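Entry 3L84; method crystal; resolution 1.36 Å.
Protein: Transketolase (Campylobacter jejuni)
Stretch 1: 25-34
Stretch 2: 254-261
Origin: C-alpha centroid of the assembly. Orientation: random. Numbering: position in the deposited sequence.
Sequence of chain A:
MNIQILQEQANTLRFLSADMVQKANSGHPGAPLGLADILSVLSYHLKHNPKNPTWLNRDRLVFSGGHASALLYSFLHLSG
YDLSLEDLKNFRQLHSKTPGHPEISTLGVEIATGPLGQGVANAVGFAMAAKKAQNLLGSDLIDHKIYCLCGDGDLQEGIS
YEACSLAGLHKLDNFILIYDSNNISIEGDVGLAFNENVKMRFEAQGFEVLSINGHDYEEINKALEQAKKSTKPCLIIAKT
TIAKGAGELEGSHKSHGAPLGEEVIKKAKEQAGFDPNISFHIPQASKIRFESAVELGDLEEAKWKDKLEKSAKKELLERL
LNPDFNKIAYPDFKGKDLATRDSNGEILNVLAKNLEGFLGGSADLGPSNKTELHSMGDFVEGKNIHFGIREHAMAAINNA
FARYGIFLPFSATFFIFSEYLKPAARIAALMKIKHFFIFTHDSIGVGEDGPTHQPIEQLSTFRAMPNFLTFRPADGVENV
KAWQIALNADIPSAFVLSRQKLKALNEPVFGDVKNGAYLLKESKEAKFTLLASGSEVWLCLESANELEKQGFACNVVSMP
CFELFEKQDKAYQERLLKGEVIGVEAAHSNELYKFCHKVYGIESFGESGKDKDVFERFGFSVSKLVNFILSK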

# COMPACT_ATOMS: atom_id res chain seq x y z
N ASN A 25 -21.21 -4.18 24.03
CA ASN A 25 -19.95 -4.08 24.76
C ASN A 25 -18.74 -3.94 23.84
O ASN A 25 -17.67 -4.51 24.08
CB ASN A 25 -19.75 -5.25 25.74
CG ASN A 25 -18.73 -4.92 26.83
OD1 ASN A 25 -18.48 -3.75 27.15
ND2 ASN A 25 -18.13 -5.95 27.39
N SER A 26 -18.91 -3.20 22.75
CA SER A 26 -17.90 -3.09 21.72
C SER A 26 -18.29 -1.95 20.79
O SER A 26 -19.47 -1.79 20.51
CB SER A 26 -17.84 -4.38 20.89
OG SER A 26 -16.86 -4.23 19.84
N GLY A 27 -17.31 -1.17 20.34
CA GLY A 27 -17.55 -0.16 19.36
C GLY A 27 -17.13 1.21 19.79
O GLY A 27 -16.44 1.38 20.78
N HIS A 28 -17.61 2.19 19.05
CA HIS A 28 -17.02 3.54 19.03
C HIS A 28 -18.08 4.58 19.23
O HIS A 28 -18.79 4.94 18.31
CB HIS A 28 -16.35 3.75 17.68
CG HIS A 28 -15.26 2.78 17.36
ND1 HIS A 28 -15.49 1.52 16.87
CD2 HIS A 28 -13.92 2.94 17.42
CE1 HIS A 28 -14.32 0.93 16.65
NE2 HIS A 28 -13.35 1.78 16.99
N PRO A 29 -18.27 5.02 20.48
CA PRO A 29 -19.38 5.96 20.76
C PRO A 29 -19.00 7.44 20.70
O PRO A 29 -19.90 8.30 20.57
CB PRO A 29 -19.76 5.59 22.19
CG PRO A 29 -18.47 5.17 22.78
CD PRO A 29 -17.67 4.50 21.71
N GLY A 30 -17.72 7.75 20.83
CA GLY A 30 -17.30 9.14 20.97
C GLY A 30 -17.56 10.00 19.76
O GLY A 30 -18.10 11.11 19.89
N ALA A 31 -17.16 9.51 18.60
CA ALA A 31 -17.45 10.25 17.36
C ALA A 31 -18.95 10.39 17.04
O ALA A 31 -19.38 11.46 16.65
CB ALA A 31 -16.63 9.71 16.18
N PRO A 32 -19.75 9.32 17.20
CA PRO A 32 -21.20 9.51 17.05
C PRO A 32 -21.75 10.66 17.86
O PRO A 32 -22.54 11.46 17.37
CB PRO A 32 -21.74 8.16 17.49
CG PRO A 32 -20.65 7.20 16.97
CD PRO A 32 -19.35 7.91 17.24
N LEU A 33 -21.32 10.75 19.13
CA LEU A 33 -21.78 11.84 19.99
C LEU A 33 -21.25 13.19 19.53
O LEU A 33 -21.97 14.19 19.59
CB LEU A 33 -21.41 11.58 21.46
CG LEU A 33 -22.47 10.86 22.29
CD1 LEU A 33 -22.85 9.49 21.70
CD2 LEU A 33 -21.99 10.69 23.71
N GLY A 34 -20.02 13.22 19.04
CA GLY A 34 -19.42 14.45 18.53
C GLY A 34 -20.05 14.94 17.25
O GLY A 34 -20.05 16.13 17.01
N LYS A 254 -10.41 8.19 25.43
CA LYS A 254 -10.98 6.88 25.81
C LYS A 254 -12.39 6.64 25.30
O LYS A 254 -12.86 5.49 25.26
CB LYS A 254 -11.03 6.72 27.33
CG LYS A 254 -9.69 6.66 28.02
CD LYS A 254 -9.85 6.45 29.52
CE LYS A 254 -8.49 6.40 30.20
NZ LYS A 254 -8.60 6.58 31.68
N SER A 255 -13.10 7.72 24.97
CA SER A 255 -14.43 7.57 24.41
C SER A 255 -14.41 7.17 22.94
O SER A 255 -15.47 6.86 22.39
CB SER A 255 -15.25 8.84 24.56
OG SER A 255 -14.77 9.87 23.69
N HIS A 256 -13.24 7.17 22.30
CA HIS A 256 -13.19 6.88 20.87
C HIS A 256 -13.64 5.45 20.60
O HIS A 256 -14.44 5.24 19.70
CB HIS A 256 -11.77 7.06 20.30
CG HIS A 256 -11.60 6.49 18.92
ND1 HIS A 256 -12.15 7.08 17.80
CD2 HIS A 256 -10.96 5.38 18.49
CE1 HIS A 256 -11.85 6.35 16.73
NE2 HIS A 256 -11.11 5.33 17.13
N GLY A 257 -13.10 4.50 21.31
CA GLY A 257 -13.17 3.11 20.92
C GLY A 257 -13.60 2.12 21.98
O GLY A 257 -13.29 0.94 21.84
N ALA A 258 -14.29 2.58 23.03
CA ALA A 258 -14.83 1.69 24.03
C ALA A 258 -16.17 2.22 24.47
O ALA A 258 -16.40 3.41 24.43
CB ALA A 258 -13.89 1.60 25.19
N PRO A 259 -17.03 1.33 24.98
CA PRO A 259 -18.33 1.76 25.51
C PRO A 259 -18.20 2.87 26.55
O PRO A 259 -17.23 2.92 27.31
CB PRO A 259 -18.91 0.47 26.11
CG PRO A 259 -18.24 -0.64 25.32
CD PRO A 259 -16.85 -0.14 25.04
N LEU A 260 -19.19 3.75 26.57
CA LEU A 260 -19.20 4.87 27.52
C LEU A 260 -19.37 4.41 28.95
O LEU A 260 -18.91 5.10 29.88
CB LEU A 260 -20.33 5.85 27.19
CG LEU A 260 -20.25 6.54 25.82
CD1 LEU A 260 -21.49 7.39 25.62
CD2 LEU A 260 -19.00 7.39 25.66
N GLY A 261 -20.07 3.30 29.15
CA GLY A 261 -20.42 2.80 30.50
C GLY A 261 -21.85 3.15 30.87
O GLY A 261 -22.36 4.20 30.48
O HOH W 1 -14.51 -1.29 20.82
O HOH W 2 -15.46 7.25 18.22

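Asn25 ends a helix in a Schellman motif, its positive phi turning the chain out of the last turn. Its CA-to-CB bond points away from stretch 2, yet the t rotamer brings OD1 back to 3.6 Å from Pro259 CG. Ser26 adds little beyond its backbone, with N 3.7 Å from Pro259 CG.

Gly27 works entirely through main chain. Its phi/psi of 124/-165 would jam a CB against the preceding carbonyl, so the conformation itself calls for glycine. Gly27 O lies 3.3 Å from Ala258 N, but the angle is too poor for a hydrogen bond. Water 1 makes the link instead, accepting from Gly27 N at 2.8 Å and donating to Gly257 O at 2.7 Å.

At His28 the backbones come close, its CA 4.3 Å from Gly257 CA. Its ring turns an edge to the face of His256, with centroids 5.1 Å apart, planes at 72° and His28 CD2 3.7 Å from His256 NE2.

The CA-to-CB bond of Pro29 points toward stretch 2, and the ring fits snugly: CD is 3.3 Å from Ser255 O, while CG touches Ala258 O at 3.2 Å and Leu260 CD2 at 3.7 Å.

Gly30 shows a second, different reason for glycine. Its helical backbone angles are ordinary, but an ideal CB would sit 2.6 Å from Ser255 O, a clash. Without one, Gly30 N approaches Ser255 O to 2.9 Å, forming a weak hydrogen bond with an N-H...O angle of 122°. Next along, Ala31 N donates to water 2 at 2.9 Å, and that water donates to His256 O at 2.7 Å.

One helical turn beyond Pro29, whose O accepts from Leu33 N at 3.2 Å, the CA-to-CB bond of Leu33 points toward stretch 2, and its CD2 lies 3.8 Å from Leu260 CD1. Leu260 thus packs against both Pro29 and Leu33.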